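Local coordinates for thioredoxin-like protein (Bacteroides caccae ATCC 43185, PDB 4YOD), which is of unproven function but has a thioredoxin fold with a CxxC pair at a helix start, consistent with a role as a thiol-disulphide oxidoreductase, at residues G151-N156 with S168-N173. Residues are numbered along the deposited sequence; the frame is centred on the assembly and turned at random.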
# COMPACT_ATOMS: atom_id res chain seq x y z
N GLY A 151 -8.35 -6.91 -4.56
CA GLY A 151 -8.99 -7.85 -5.47
C GLY A 151 -8.96 -9.28 -4.96
O GLY A 151 -9.39 -10.19 -5.67
N THR A 152 -8.46 -9.51 -3.73
CA THR A 152 -8.41 -10.86 -3.13
C THR A 152 -9.21 -10.86 -1.83
O THR A 152 -9.43 -9.79 -1.24
CB THR A 152 -6.96 -11.35 -2.89
OG1 THR A 152 -6.38 -10.69 -1.75
CG2 THR A 152 -6.07 -11.21 -4.13
N LYS A 153 -9.62 -12.05 -1.38
CA LYS A 153 -10.43 -12.20 -0.17
C LYS A 153 -9.58 -11.96 1.09
O LYS A 153 -8.47 -12.52 1.20
CB LYS A 153 -11.07 -13.60 -0.14
CG LYS A 153 -12.44 -13.60 -0.81
CD LYS A 153 -13.04 -15.00 -0.89
CE LYS A 153 -14.49 -14.97 -1.30
NZ LYS A 153 -15.39 -14.70 -0.14
N ALA A 154 -10.07 -11.11 2.00
CA ALA A 154 -9.38 -10.79 3.25
C ALA A 154 -9.14 -12.03 4.13
O ALA A 154 -9.93 -12.98 4.09
CB ALA A 154 -10.18 -9.76 4.03
N ILE A 155 -8.06 -12.03 4.92
CA ILE A 155 -7.78 -13.17 5.81
C ILE A 155 -8.67 -13.07 7.06
O ILE A 155 -8.66 -12.04 7.75
CB ILE A 155 -6.28 -13.30 6.16
CG1 ILE A 155 -5.46 -13.57 4.87
CG2 ILE A 155 -6.08 -14.43 7.19
CD1 ILE A 155 -3.96 -13.59 5.04
N ASN A 156 -9.45 -14.13 7.33
CA ASN A 156 -10.36 -14.19 8.48
C ASN A 156 -9.58 -14.24 9.80
O ASN A 156 -8.47 -14.76 9.84
CB ASN A 156 -11.28 -15.41 8.38
CG ASN A 156 -12.38 -15.41 9.40
OD1 ASN A 156 -12.92 -14.35 9.78
ND2 ASN A 156 -12.67 -16.56 9.93
N SER A 168 -15.98 -13.43 14.49
CA SER A 168 -14.99 -13.51 13.42
C SER A 168 -15.32 -12.48 12.33
O SER A 168 -16.48 -12.08 12.18
CB SER A 168 -14.90 -14.92 12.86
OG SER A 168 -15.93 -15.21 11.92
N LEU A 169 -14.30 -12.07 11.55
CA LEU A 169 -14.47 -11.13 10.46
C LEU A 169 -15.55 -11.59 9.48
O LEU A 169 -16.44 -10.81 9.16
CB LEU A 169 -13.13 -10.94 9.70
CG LEU A 169 -13.17 -10.12 8.41
CD1 LEU A 169 -13.51 -8.66 8.70
CD2 LEU A 169 -11.84 -10.21 7.68
N TYR A 170 -15.50 -12.85 9.06
CA TYR A 170 -16.41 -13.39 8.06
C TYR A 170 -17.83 -13.62 8.57
O TYR A 170 -18.74 -13.77 7.75
CB TYR A 170 -15.85 -14.68 7.43
CG TYR A 170 -14.92 -14.40 6.27
CD1 TYR A 170 -13.68 -13.79 6.47
CD2 TYR A 170 -15.26 -14.74 4.97
CE1 TYR A 170 -12.81 -13.54 5.42
CE2 TYR A 170 -14.40 -14.48 3.90
CZ TYR A 170 -13.17 -13.91 4.13
OH TYR A 170 -12.31 -13.65 3.09
N GLN A 171 -18.03 -13.58 9.90
CA GLN A 171 -19.35 -13.74 10.52
C GLN A 171 -20.14 -12.43 10.47
O GLN A 171 -21.34 -12.42 10.74
CB GLN A 171 -19.22 -14.25 11.96
CG GLN A 171 -19.19 -15.77 12.04
CD GLN A 171 -18.65 -16.32 13.34
OE1 GLN A 171 -18.26 -15.58 14.27
NE2 GLN A 171 -18.60 -17.64 13.43
N LEU A 172 -19.48 -11.33 10.10
CA LEU A 172 -20.13 -10.03 9.98
C LEU A 172 -20.76 -9.89 8.61
O LEU A 172 -20.14 -10.21 7.60
CB LEU A 172 -19.16 -8.89 10.27
CG LEU A 172 -18.63 -8.86 11.69
CD1 LEU A 172 -17.39 -7.98 11.78
CD2 LEU A 172 -19.73 -8.47 12.69
N ASN A 173 -22.00 -9.42 8.59
CA ASN A 173 -22.79 -9.31 7.38
C ASN A 173 -23.14 -7.86 7.09
O ASN A 173 -23.92 -7.25 7.83
CB ASN A 173 -24.07 -10.15 7.51
CG ASN A 173 -23.79 -11.57 7.95
OD1 ASN A 173 -22.96 -12.27 7.37
ND2 ASN A 173 -24.46 -12.02 9.00
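N156 and L169 are the backbone's point of nearest approach, their CA atoms 5.5 Å apart, where the chain, extended over 152-156, passes a short turn with helical torsions at 169-171. Y170 spans the gap with its phenol: OH donates to the carbonyl O of A154 at 2.7 Å. The approach is on a lone pair, in the carbonyl plane with a C=O...donor angle of 141°, and that oxygen also lies in the plane of the ring, at its edge. A second bond ties the same residue back, Y170 N to N156 OD1 at 3.1 Å; the N-H...O angle is 160°, with the donor N above the amide plane rather than on a lone pair. CG of N156 is anti to its backbone N (chi1 -170°), which carries OD1 to the turn, while CB lies 3.5 Å from Y170 CD1. This pairing joins the lead-in to the hairpin 158-160/166-168 with the loop entering strand 176-181, the central strand of the thioredoxin-like sheet. Alongside these polar bonds, L169 CD2 meets A154 CB at 4.0 Å, and both side chains also touch L263 of strand 259-263. K153 crosses the tyrosine at about a right angle, CB 3.5 Å from Y170 OH, while its NZ bonds to E266 O. A phenylalanine in place of Y170 would probably leave A154 O without its hydroxyl donor.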